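Local coordinates for flagellin hook IN motif family (Aeromonas hydrophila subsp. hydrophila, PDB 6XI1), which probably forms part of the extension of a calcium-dependent RTX adhesin, as a tandem array of beta-sandwich repeats that bind calcium ions, at residues N359-E364 / N407-K412; E251-L256 / V302-V307; E145-L150 / V196-V201; G73-L78 / E102-T107. All blocks are in the same frame, centred on the assembly; numbering follows the deposited sequence.

Contact 1 of 4, residues N359-E364 / N407-K412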
loop_
_atom_site.group_PDB
_atom_site.type_symbol
_atom_site.label_atom_id
_atom_site.label_comp_id
_atom_site.label_asym_id
_atom_site.label_seq_id
_atom_site.Cartn_x
_atom_site.Cartn_y
_atom_site.Cartn_z
ATOM N N ASN A 359 47.295 33.035 -71.579
ATOM C CA ASN A 359 46.419 33.144 -72.763
ATOM C C ASN A 359 46.101 31.726 -73.206
ATOM O O ASN A 359 46.993 30.880 -73.172
ATOM C CB ASN A 359 47.109 34.006 -73.825
ATOM C CG ASN A 359 46.148 34.515 -74.871
ATOM O OD1 ASN A 359 45.327 35.398 -74.608
ATOM N ND2 ASN A 359 46.241 33.952 -76.063
ATOM N N PRO A 360 44.842 31.392 -73.573
ATOM C CA PRO A 360 43.731 32.352 -73.593
ATOM C C PRO A 360 42.978 32.592 -72.261
ATOM O O PRO A 360 42.144 33.514 -72.252
ATOM C CB PRO A 360 42.777 31.679 -74.590
ATOM C CG PRO A 360 42.958 30.184 -74.344
ATOM C CD PRO A 360 44.420 30.030 -73.963
ATOM N N LEU A 361 43.221 31.780 -71.210
ATOM C CA LEU A 361 42.567 31.966 -69.872
ATOM C C LEU A 361 43.520 32.631 -68.885
ATOM O O LEU A 361 44.719 32.279 -68.922
ATOM C CB LEU A 361 42.168 30.621 -69.276
ATOM C CG LEU A 361 41.113 29.831 -70.032
ATOM C CD1 LEU A 361 40.972 28.449 -69.429
ATOM C CD2 LEU A 361 39.786 30.582 -70.058
ATOM N N LEU A 362 42.998 33.543 -68.055
ATOM C CA LEU A 362 43.639 33.984 -66.798
ATOM C C LEU A 362 43.055 33.103 -65.680
ATOM O O LEU A 362 41.814 32.866 -65.668
ATOM C CB LEU A 362 43.371 35.463 -66.545
ATOM C CG LEU A 362 43.651 36.424 -67.693
ATOM C CD1 LEU A 362 43.456 37.841 -67.225
ATOM C CD2 LEU A 362 45.073 36.263 -68.235
ATOM N N THR A 363 43.909 32.533 -64.836
ATOM C CA THR A 363 43.453 31.553 -63.823
ATOM C C THR A 363 44.044 31.903 -62.455
ATOM O O THR A 363 45.146 32.485 -62.386
ATOM C CB THR A 363 43.739 30.112 -64.222
ATOM O OG1 THR A 363 45.131 29.843 -64.054
ATOM C CG2 THR A 363 43.332 29.822 -65.641
ATOM N N GLU A 364 43.252 31.632 -61.411
ATOM C CA GLU A 364 43.645 31.916 -60.017
ATOM C C GLU A 364 43.069 30.797 -59.147
ATOM O O GLU A 364 41.982 30.291 -59.442
ATOM C CB GLU A 364 43.196 33.318 -59.615
ATOM C CG GLU A 364 43.548 33.653 -58.191
ATOM C CD GLU A 364 45.027 33.793 -57.861
ATOM O OE1 GLU A 364 45.829 32.891 -58.183
ATOM O OE2 GLU A 364 45.359 34.788 -57.241
ATOM N N ASN A 407 38.530 31.328 -63.434
ATOM C CA ASN A 407 38.961 31.414 -64.856
ATOM C C ASN A 407 38.276 32.625 -65.478
ATOM O O ASN A 407 37.086 32.804 -65.210
ATOM C CB ASN A 407 38.629 30.111 -65.579
ATOM C CG ASN A 407 39.621 29.020 -65.244
ATOM O OD1 ASN A 407 40.802 29.170 -65.505
ATOM N ND2 ASN A 407 39.186 27.954 -64.611
ATOM N N VAL A 408 39.006 33.443 -66.238
ATOM C CA VAL A 408 38.393 34.501 -67.076
ATOM C C VAL A 408 39.107 34.494 -68.432
ATOM O O VAL A 408 40.309 34.241 -68.467
ATOM C CB VAL A 408 38.404 35.884 -66.423
ATOM C CG1 VAL A 408 39.804 36.438 -66.227
ATOM C CG2 VAL A 408 37.553 36.882 -67.197
ATOM N N ASP A 409 38.360 34.741 -69.508
ATOM C CA ASP A 409 38.971 34.842 -70.858
ATOM C C ASP A 409 39.804 36.110 -70.902
ATOM O O ASP A 409 39.265 37.207 -70.674
ATOM C CB ASP A 409 37.929 34.906 -71.967
ATOM C CG ASP A 409 37.162 33.621 -72.179
ATOM O OD1 ASP A 409 37.662 32.559 -71.773
ATOM O OD2 ASP A 409 36.053 33.692 -72.741
ATOM N N ASN A 410 41.080 35.967 -71.249
ATOM C CA ASN A 410 41.980 37.121 -71.442
ATOM C C ASN A 410 41.350 38.117 -72.435
ATOM O O ASN A 410 41.468 39.341 -72.195
ATOM C CB ASN A 410 43.381 36.656 -71.853
ATOM C CG ASN A 410 44.370 37.793 -71.813
ATOM O OD1 ASN A 410 44.328 38.624 -70.913
ATOM N ND2 ASN A 410 45.236 37.870 -72.816
ATOM N N SER A 411 40.685 37.636 -73.485
ATOM C CA SER A 411 40.037 38.520 -74.503
ATOM C C SER A 411 39.045 39.492 -73.852
ATOM O O SER A 411 38.934 40.638 -74.336
ATOM C CB SER A 411 39.356 37.713 -75.576
ATOM O OG SER A 411 38.379 36.852 -75.006
ATOM N N LYS A 412 38.352 39.078 -72.772
ATOM C CA LYS A 412 37.251 39.871 -72.172
ATOM C C LYS A 412 37.778 40.964 -71.234
ATOM O O LYS A 412 36.979 41.833 -70.852
ATOM C CB LYS A 412 36.275 38.933 -71.464
ATOM C CG LYS A 412 35.545 37.975 -72.402
ATOM C CD LYS A 412 34.456 37.197 -71.716
ATOM C CE LYS A 412 33.864 36.075 -72.552
ATOM N NZ LYS A 412 33.326 36.566 -73.841
HETATM O O HOH W 1 40.972 35.066 -74.272
#

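Contact 2 of 4, residues E251-L256 / V302-V307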
loop_
_atom_site.group_PDB
_atom_site.type_symbol
_atom_site.label_atom_id
_atom_site.label_comp_id
_atom_site.label_asym_id
_atom_site.label_seq_id
_atom_site.Cartn_x
_atom_site.Cartn_y
_atom_site.Cartn_z
ATOM N N GLU A 251 17.304 29.210 -27.297
ATOM C CA GLU A 251 15.969 29.810 -27.058
ATOM C C GLU A 251 16.113 30.824 -25.920
ATOM O O GLU A 251 15.304 31.755 -25.836
ATOM C CB GLU A 251 14.902 28.748 -26.764
ATOM C CG GLU A 251 14.965 28.222 -25.350
ATOM C CD GLU A 251 13.984 27.138 -24.922
ATOM O OE1 GLU A 251 13.388 26.472 -25.789
ATOM O OE2 GLU A 251 13.858 26.951 -23.699
ATOM N N SER A 252 17.120 30.655 -25.080
ATOM C CA SER A 252 17.424 31.533 -23.935
ATOM C C SER A 252 18.873 31.318 -23.520
ATOM O O SER A 252 19.483 30.334 -23.956
ATOM C CB SER A 252 16.448 31.296 -22.793
ATOM O OG SER A 252 16.491 29.941 -22.337
ATOM N N THR A 253 19.425 32.183 -22.684
ATOM C CA THR A 253 20.850 32.113 -22.273
ATOM C C THR A 253 20.980 32.806 -20.939
ATOM O O THR A 253 20.210 33.730 -20.680
ATOM C CB THR A 253 21.766 32.745 -23.337
ATOM O OG1 THR A 253 23.105 32.573 -22.893
ATOM C CG2 THR A 253 21.480 34.209 -23.570
ATOM N N PRO A 254 21.896 32.396 -20.033
ATOM C CA PRO A 254 22.742 31.221 -20.222
ATOM C C PRO A 254 22.079 29.857 -19.936
ATOM O O PRO A 254 22.720 28.889 -20.248
ATOM C CB PRO A 254 23.889 31.457 -19.236
ATOM C CG PRO A 254 23.213 32.192 -18.106
ATOM C CD PRO A 254 22.171 33.083 -18.763
ATOM N N LEU A 255 20.858 29.791 -19.400
ATOM C CA LEU A 255 20.179 28.480 -19.141
ATOM C C LEU A 255 19.018 28.304 -20.090
ATOM O O LEU A 255 18.364 29.288 -20.440
ATOM C CB LEU A 255 19.663 28.393 -17.698
ATOM C CG LEU A 255 20.719 28.583 -16.606
ATOM C CD1 LEU A 255 20.068 28.584 -15.225
ATOM C CD2 LEU A 255 21.762 27.485 -16.683
ATOM N N LEU A 256 18.795 27.061 -20.487
ATOM C CA LEU A 256 17.531 26.598 -21.065
ATOM C C LEU A 256 16.745 25.972 -19.912
ATOM O O LEU A 256 17.353 25.150 -19.145
ATOM C CB LEU A 256 17.817 25.590 -22.162
ATOM C CG LEU A 256 18.880 25.993 -23.180
ATOM C CD1 LEU A 256 18.975 24.935 -24.248
ATOM C CD2 LEU A 256 18.520 27.333 -23.816
ATOM N N VAL A 302 19.435 23.439 -18.115
ATOM C CA VAL A 302 20.719 23.042 -18.738
ATOM C C VAL A 302 21.455 24.293 -19.213
ATOM O O VAL A 302 20.813 25.208 -19.763
ATOM C CB VAL A 302 20.486 22.032 -19.875
ATOM C CG1 VAL A 302 19.650 22.563 -21.018
ATOM C CG2 VAL A 302 21.775 21.451 -20.419
ATOM N N ASP A 303 22.760 24.291 -19.048
ATOM C CA ASP A 303 23.629 25.358 -19.604
ATOM C C ASP A 303 23.528 25.331 -21.129
ATOM O O ASP A 303 23.850 24.304 -21.737
ATOM C CB ASP A 303 25.074 25.199 -19.174
ATOM C CG ASP A 303 25.256 25.336 -17.682
ATOM O OD1 ASP A 303 24.312 25.835 -17.048
ATOM O OD2 ASP A 303 26.332 24.933 -17.186
ATOM N N ASN A 304 23.094 26.438 -21.727
ATOM C CA ASN A 304 23.016 26.585 -23.208
ATOM C C ASN A 304 24.374 26.243 -23.837
ATOM O O ASN A 304 24.430 25.720 -24.984
ATOM C CB ASN A 304 22.495 27.984 -23.576
ATOM C CG ASN A 304 22.203 28.110 -25.041
ATOM O OD1 ASN A 304 21.579 27.219 -25.628
ATOM N ND2 ASN A 304 22.595 29.242 -25.617
ATOM N N SER A 305 25.461 26.570 -23.173
ATOM C CA SER A 305 26.814 26.403 -23.750
ATOM C C SER A 305 27.097 24.913 -23.983
ATOM O O SER A 305 27.844 24.602 -24.918
ATOM C CB SER A 305 27.865 27.018 -22.876
ATOM O OG SER A 305 27.943 26.290 -21.660
ATOM N N LYS A 306 26.452 24.019 -23.233
ATOM C CA LYS A 306 26.726 22.558 -23.294
ATOM C C LYS A 306 25.985 21.902 -24.463
ATOM O O LYS A 306 26.314 20.747 -24.772
ATOM C CB LYS A 306 26.322 21.886 -21.985
ATOM C CG LYS A 306 27.252 22.234 -20.833
ATOM C CD LYS A 306 26.851 21.601 -19.524
ATOM C CE LYS A 306 27.824 21.985 -18.416
ATOM N NZ LYS A 306 27.295 21.536 -17.108
ATOM N N VAL A 307 25.016 22.591 -25.092
ATOM C CA VAL A 307 24.196 21.932 -26.149
ATOM C C VAL A 307 24.478 22.561 -27.515
ATOM O O VAL A 307 23.766 22.214 -28.482
ATOM C CB VAL A 307 22.695 21.968 -25.798
ATOM C CG1 VAL A 307 22.487 21.311 -24.434
ATOM C CG2 VAL A 307 22.107 23.365 -25.833
HETATM O O HOH W 2 24.661 30.681 -23.520
HETATM O O HOH W 3 25.299 28.739 -21.078
#

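Contact 3 of 4, residues E145-L150 / V196-V201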
loop_
_atom_site.group_PDB
_atom_site.type_symbol
_atom_site.label_atom_id
_atom_site.label_comp_id
_atom_site.label_asym_id
_atom_site.label_seq_id
_atom_site.Cartn_x
_atom_site.Cartn_y
_atom_site.Cartn_z
ATOM N N GLU A 145 -3.638 -10.209 0.819
ATOM C CA GLU A 145 -3.181 -11.633 0.930
ATOM C C GLU A 145 -4.096 -12.506 0.061
ATOM O O GLU A 145 -3.682 -13.578 -0.323
ATOM C CB GLU A 145 -3.117 -12.090 2.375
ATOM C CG GLU A 145 -4.459 -12.381 3.002
ATOM C CD GLU A 145 -4.428 -12.944 4.437
ATOM O OE1 GLU A 145 -3.615 -12.461 5.287
ATOM O OE2 GLU A 145 -5.200 -13.876 4.686
ATOM N N SER A 146 -5.317 -12.047 -0.235
ATOM C CA SER A 146 -6.311 -12.738 -1.088
ATOM C C SER A 146 -7.312 -11.696 -1.581
ATOM O O SER A 146 -7.246 -10.497 -1.156
ATOM C CB SER A 146 -7.063 -13.851 -0.361
ATOM O OG SER A 146 -7.552 -13.429 0.932
ATOM N N ASN A 147 -8.169 -12.089 -2.497
ATOM C CA ASN A 147 -9.078 -11.110 -3.129
ATOM C C ASN A 147 -10.240 -11.915 -3.697
ATOM O O ASN A 147 -9.971 -12.888 -4.402
ATOM C CB ASN A 147 -8.284 -10.354 -4.203
ATOM C CG ASN A 147 -8.978 -9.082 -4.638
ATOM O OD1 ASN A 147 -9.282 -8.919 -5.812
ATOM N ND2 ASN A 147 -9.268 -8.221 -3.685
ATOM N N PRO A 148 -11.506 -11.487 -3.549
ATOM C CA PRO A 148 -11.856 -10.184 -2.937
ATOM C C PRO A 148 -11.975 -10.192 -1.393
ATOM O O PRO A 148 -12.226 -9.163 -0.805
ATOM C CB PRO A 148 -13.224 -9.911 -3.591
ATOM C CG PRO A 148 -13.850 -11.316 -3.718
ATOM C CD PRO A 148 -12.671 -12.182 -4.113
ATOM N N THR A 149 -11.881 -11.356 -0.761
ATOM C CA THR A 149 -12.110 -11.520 0.690
ATOM C C THR A 149 -10.833 -11.963 1.400
ATOM O O THR A 149 -10.167 -12.854 0.849
ATOM C CB THR A 149 -13.176 -12.595 0.948
ATOM O OG1 THR A 149 -14.303 -12.104 0.239
ATOM C CG2 THR A 149 -13.518 -12.773 2.394
ATOM N N LEU A 150 -10.538 -11.360 2.550
ATOM C CA LEU A 150 -9.488 -11.826 3.492
ATOM C C LEU A 150 -10.179 -12.675 4.563
ATOM O O LEU A 150 -11.227 -12.284 5.117
ATOM C CB LEU A 150 -8.766 -10.662 4.157
ATOM C CG LEU A 150 -8.327 -9.551 3.220
ATOM C CD1 LEU A 150 -7.583 -8.508 3.980
ATOM C CD2 LEU A 150 -7.500 -10.076 2.070
ATOM N N VAL A 196 -13.226 -10.203 5.823
ATOM C CA VAL A 196 -13.289 -8.753 5.493
ATOM C C VAL A 196 -13.056 -8.593 3.997
ATOM O O VAL A 196 -12.252 -9.280 3.368
ATOM C CB VAL A 196 -12.346 -7.928 6.380
ATOM C CG1 VAL A 196 -10.891 -8.284 6.146
ATOM C CG2 VAL A 196 -12.562 -6.405 6.178
ATOM N N ASP A 197 -13.771 -7.624 3.412
ATOM C CA ASP A 197 -13.565 -7.267 1.999
ATOM C C ASP A 197 -12.165 -6.625 1.876
ATOM O O ASP A 197 -11.913 -5.607 2.528
ATOM C CB ASP A 197 -14.659 -6.305 1.543
ATOM C CG ASP A 197 -16.067 -6.926 1.449
ATOM O OD1 ASP A 197 -16.208 -8.160 1.589
ATOM O OD2 ASP A 197 -17.012 -6.187 1.177
ATOM N N ASN A 198 -11.340 -7.135 0.985
ATOM C CA ASN A 198 -9.978 -6.606 0.714
ATOM C C ASN A 198 -10.065 -5.160 0.230
ATOM O O ASN A 198 -9.189 -4.380 0.610
ATOM C CB ASN A 198 -9.271 -7.448 -0.332
ATOM C CG ASN A 198 -7.816 -7.112 -0.493
ATOM O OD1 ASN A 198 -7.130 -6.865 0.502
ATOM N ND2 ASN A 198 -7.367 -7.176 -1.734
ATOM N N SER A 199 -11.124 -4.806 -0.495
ATOM C CA SER A 199 -11.373 -3.394 -0.945
ATOM C C SER A 199 -11.403 -2.416 0.224
ATOM O O SER A 199 -11.003 -1.249 0.034
ATOM C CB SER A 199 -12.618 -3.304 -1.815
ATOM O OG SER A 199 -13.751 -3.607 -1.040
ATOM N N LYS A 200 -11.859 -2.828 1.386
ATOM C CA LYS A 200 -12.136 -1.966 2.548
ATOM C C LYS A 200 -10.853 -1.738 3.352
ATOM O O LYS A 200 -10.927 -0.910 4.249
ATOM C CB LYS A 200 -13.249 -2.523 3.430
ATOM C CG LYS A 200 -14.608 -2.581 2.732
ATOM C CD LYS A 200 -15.666 -2.970 3.717
ATOM C CE LYS A 200 -17.049 -3.240 3.158
ATOM N NZ LYS A 200 -17.290 -2.417 1.972
ATOM N N VAL A 201 -9.766 -2.485 3.129
ATOM C CA VAL A 201 -8.551 -2.323 3.983
ATOM C C VAL A 201 -7.412 -1.689 3.173
ATOM O O VAL A 201 -6.299 -1.521 3.736
ATOM C CB VAL A 201 -8.168 -3.657 4.658
ATOM C CG1 VAL A 201 -9.321 -4.198 5.495
ATOM C CG2 VAL A 201 -7.710 -4.673 3.682
HETATM O O HOH W 4 -12.753 -6.787 -1.887
#

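Contact 4 of 4, residues G73-L78 / E102-T107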
loop_
_atom_site.group_PDB
_atom_site.type_symbol
_atom_site.label_atom_id
_atom_site.label_comp_id
_atom_site.label_asym_id
_atom_site.label_seq_id
_atom_site.Cartn_x
_atom_site.Cartn_y
_atom_site.Cartn_z
ATOM N N GLY A 73 -30.953 -42.995 43.954
ATOM C CA GLY A 73 -30.210 -41.919 43.277
ATOM C C GLY A 73 -30.208 -40.618 44.070
ATOM O O GLY A 73 -29.887 -39.570 43.479
ATOM N N ALA A 74 -30.490 -40.671 45.375
ATOM C CA ALA A 74 -30.247 -39.552 46.316
ATOM C C ALA A 74 -28.750 -39.286 46.383
ATOM O O ALA A 74 -27.996 -40.230 46.575
ATOM C CB ALA A 74 -30.762 -39.869 47.701
ATOM N N LEU A 75 -28.354 -38.022 46.272
ATOM C CA LEU A 75 -26.961 -37.564 46.466
ATOM C C LEU A 75 -26.722 -37.198 47.933
ATOM O O LEU A 75 -25.565 -37.274 48.390
ATOM C CB LEU A 75 -26.779 -36.327 45.584
ATOM C CG LEU A 75 -26.973 -36.587 44.087
ATOM C CD1 LEU A 75 -26.923 -35.272 43.326
ATOM C CD2 LEU A 75 -25.914 -37.547 43.574
ATOM N N GLY A 76 -27.761 -36.728 48.616
ATOM C CA GLY A 76 -27.637 -36.286 50.018
ATOM C C GLY A 76 -27.926 -37.437 50.967
ATOM O O GLY A 76 -28.215 -38.570 50.505
ATOM N N SER A 77 -27.875 -37.162 52.261
ATOM C CA SER A 77 -28.229 -38.156 53.301
ATOM C C SER A 77 -28.997 -37.416 54.393
ATOM O O SER A 77 -28.837 -36.169 54.513
ATOM C CB SER A 77 -27.012 -38.849 53.813
ATOM O OG SER A 77 -26.123 -37.924 54.423
ATOM N N LEU A 78 -29.864 -38.131 55.103
ATOM C CA LEU A 78 -30.615 -37.542 56.232
ATOM C C LEU A 78 -30.397 -38.407 57.478
ATOM O O LEU A 78 -30.481 -39.630 57.348
ATOM C CB LEU A 78 -32.080 -37.461 55.811
ATOM C CG LEU A 78 -33.015 -36.855 56.848
ATOM C CD1 LEU A 78 -34.076 -36.027 56.179
ATOM C CD2 LEU A 78 -33.643 -37.948 57.717
ATOM N N GLU A 102 -33.020 -25.489 38.033
ATOM C CA GLU A 102 -33.289 -26.938 37.819
ATOM C C GLU A 102 -33.391 -27.610 39.195
ATOM O O GLU A 102 -32.570 -27.311 40.038
ATOM C CB GLU A 102 -32.193 -27.577 36.978
ATOM C CG GLU A 102 -32.408 -29.053 36.688
ATOM C CD GLU A 102 -31.320 -29.710 35.841
ATOM O OE1 GLU A 102 -30.423 -28.977 35.394
ATOM O OE2 GLU A 102 -31.349 -30.972 35.663
ATOM N N THR A 103 -34.392 -28.451 39.418
ATOM C CA THR A 103 -34.676 -29.043 40.754
ATOM C C THR A 103 -34.347 -30.532 40.742
ATOM O O THR A 103 -34.516 -31.201 39.726
ATOM C CB THR A 103 -36.110 -28.771 41.238
ATOM O OG1 THR A 103 -37.034 -29.356 40.342
ATOM C CG2 THR A 103 -36.431 -27.299 41.380
ATOM N N LYS A 104 -33.873 -31.030 41.868
ATOM C CA LYS A 104 -33.737 -32.484 42.135
ATOM C C LYS A 104 -34.423 -32.775 43.474
ATOM O O LYS A 104 -34.060 -32.122 44.481
ATOM C CB LYS A 104 -32.269 -32.889 42.179
ATOM C CG LYS A 104 -32.025 -34.378 42.362
ATOM C CD LYS A 104 -30.592 -34.699 42.527
ATOM C CE LYS A 104 -30.277 -36.147 42.236
ATOM N NZ LYS A 104 -30.970 -37.049 43.175
ATOM N N VAL A 105 -35.369 -33.709 43.493
ATOM C CA VAL A 105 -36.184 -33.979 44.719
ATOM C C VAL A 105 -35.717 -35.314 45.269
ATOM O O VAL A 105 -35.624 -36.272 44.477
ATOM C CB VAL A 105 -37.690 -33.934 44.425
ATOM C CG1 VAL A 105 -38.508 -34.424 45.604
ATOM C CG2 VAL A 105 -38.106 -32.524 44.035
ATOM N N GLU A 106 -35.339 -35.338 46.551
ATOM C CA GLU A 106 -34.874 -36.553 47.239
ATOM C C GLU A 106 -35.767 -36.766 48.457
ATOM O O GLU A 106 -36.167 -35.767 49.104
ATOM C CB GLU A 106 -33.414 -36.424 47.660
ATOM C CG GLU A 106 -32.517 -35.900 46.558
ATOM C CD GLU A 106 -31.029 -35.995 46.843
ATOM O OE1 GLU A 106 -30.615 -35.927 48.026
ATOM O OE2 GLU A 106 -30.283 -36.154 45.868
ATOM N N THR A 107 -36.069 -38.027 48.753
ATOM C CA THR A 107 -36.959 -38.401 49.885
ATOM C C THR A 107 -36.220 -39.339 50.817
ATOM O O THR A 107 -35.417 -40.119 50.355
ATOM C CB THR A 107 -38.252 -39.069 49.415
ATOM O OG1 THR A 107 -37.787 -40.252 48.779
ATOM C CG2 THR A 107 -39.083 -38.164 48.540
#

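Contact 1 of 4, residues N359-E364 / N407-K412
N410 reaches across to N359 and P360 where strand 361-371 begins and its antiparallel partner 403-409 ends, and its side chain is a worked example of one amide serving several neighbours. CB sits against the carbonyl oxygen of the cis-proline, 3.4 Å from P360 O. With CG anti to the backbone N (chi1 -170°), the amide stands out toward the 359-364 chain. OD1 turns to the methyls of L362, with CD2 at 3.6 Å. ND2 gives a nearly straight N-H bond to N359 OD1 at 3.1 Å. That oxygen lies near the amide plane of N410, while the donor is tilted 23° from the carbonyl plane of N359; the two amides stand at 84°. D356 OD1 also accepts from ND2, and N410 O from the side chain of the calcium ligand Q414, consistent with a second-shell place for N410. This is one end of a beta-sandwich repeat of the bacterial cadherin-like family. Within the strand pair, L362 and V408 exchange backbone bonds, L362 N to V408 O 2.8 Å and V408 N to L362 O 2.9 Å, and point the same way into the interior, L362 CB lying 3.7 Å from V408 CG1. P360 O accepts from N410 N at 2.9 Å and from a water that in turn accepts from S411 N. The L361 and D409 side chains diverge, yet L361 CD2 comes to 3.4 Å from D409 OD1.

Contact 2 of 4, residues E251-L256 / V302-V307
The turn that follows strand 297-303 starts at N304, which packs beside P254 and L256 close to a calcium site of the repeat. N304 N bonds to P254 O at 2.9 Å, and that oxygen, on a proline entered through a cis peptide, also accepts from a water bound to S305 N. A chi1 of -171° sets CG of N304 opposite its own N, and the side chain slants across L256, N304 OD1 lying 3.6 Å from L256 CD2. Its ND2 donates to D250, a ligand of the calcium, and, at a longer distance, to a water shared with T253 OG1, while N304 O accepts from Q308, another ligand. In the beta-sandwich of this cadherin-like repeat, L256 and V302 form the hydrogen-bonded pair of two antiparallel strands, with L256 N to V302 O at 2.8 Å. L256 CD1 and V307 CG2 meet tip to tip at 3.8 Å, and E249 and L287 cover V307 further. S252 OG donates to a lone pair of L255 O within the plane of that carbonyl, at 2.7 Å, which ties the loop back to the strand start. At the surface, L255 and D303 lie side by side, and D303 OD2 forms a salt bridge with K306 NZ at 3.5 Å.

Contact 3 of 4, residues E145-L150 / V196-V201
T149 and L150 pair antiparallel with D197 and V196: T149 faces D197 as a non-hydrogen-bonded pair, with CA atoms 4.7 Å apart, and L150 faces V196 as the hydrogen-bonded one. L150 N reaches V196 O at 2.8 Å, and V196 N answers to L150 O. One residue before T149 the chain is bent by a cis peptide leading into P148, whose O accepts from N198 N at 2.8 Å just as the second segment leaves its strand for a turn of helical backbone angles. That turn is closed by K200 N to D197 O and by V201 N to N198 O. A water bridges P148 O and S199 N, so the carbonyl is gripped by two donors.

On the interior face, with V196, lies L150. Its CB lies 3.8 Å from V196 CG1, its CD1 lies 3.8 Å from V201 CG2, the two side chains slanting across each other, and its CD2 touches N198 OD1 at 3.6 Å. L181 backs both V196 and V201 on the interior side of the sandwich. The N198 amide faces both L150 and the loop, N198 CG 3.5 Å from S146 O. S146 OG bonds to T149 O at 2.7 Å and fastens that loop to the strand start. D197 and K200 make only a long salt bridge on the outer side.

N198 is buried, but its ND2 bonds to D144 and its O accepts from Q202. Both are ligands of a calcium that D235 also binds, so the site bridges to the next repeat, and N198 is placed consistently with a second shell that orients these ligands.

Contact 4 of 4, residues G73-L78 / E102-T107
E106 and K104, neighbours on one face of strand 103-111, receive the loop residues 73-76 that lead into strand 77-80 of the first beta-sandwich repeat. The first shell is a carboxylate facing two consecutive backbone N-H groups. L75 N points at E106 OE2 along an almost straight bond of 2.7 Å (172° at the hydrogen), coming from above the carboxylate plane, 39° out of it. G76 N, next along the loop, donates to E106 OE1 at 3.0 Å on that oxygen's syn lone pair. Two consecutive amides are thereby held by the two oxygens, and the approach of the chain to strand 77-80 is pinned. A74 CA also lies close, 3.4 Å from E106 OE2.

K104 completes the group. Its aliphatic chain runs out from the strand and bends at the last torsion (chi4 -63°), which brings NZ to E106 OE2 at 2.9 Å, on the anti lone pair, in a salt bridge. The same ammonium donates to G73 O at 2.8 Å. E106 OE2 thus has a charged donor as well as the amide of L75, and this should stabilise the ionised carboxylate although the residue is buried.

L75 CD1 packs on K104 CE at 3.6 Å, the two side chains crossing at about a right angle, while Y97 touches both. Further out, strand 117-125 pairs with 103-111, with backbone bonds from K104 to I124 and from E106 to I122. From strand 85-91, the hydroxyl of Y88 forms a hydrogen bond with E106 OE1.

How the contacts relate
Contacts 1, 2 and 3 hold equivalent elements in three successive repeats: the start of the second strand against the end of the fifth, with a cis-proline and a calcium site nearby. All three are partly buried, a leucine, a valine and an asparagine being the buried residues they share. Their outer residues differ, leucine beside the aspartate in contacts 1 and 2 but threonine in contact 3. Contact 4, in the first repeat, is a surface contact, though E106 itself is buried; it joins the loop before the fourth strand to the sixth strand through a carboxylate and backbone amides. Salt bridges within one segment occur in contacts 2, 3 and 4. Contacts 1 and 4 have centres about 154 Å apart.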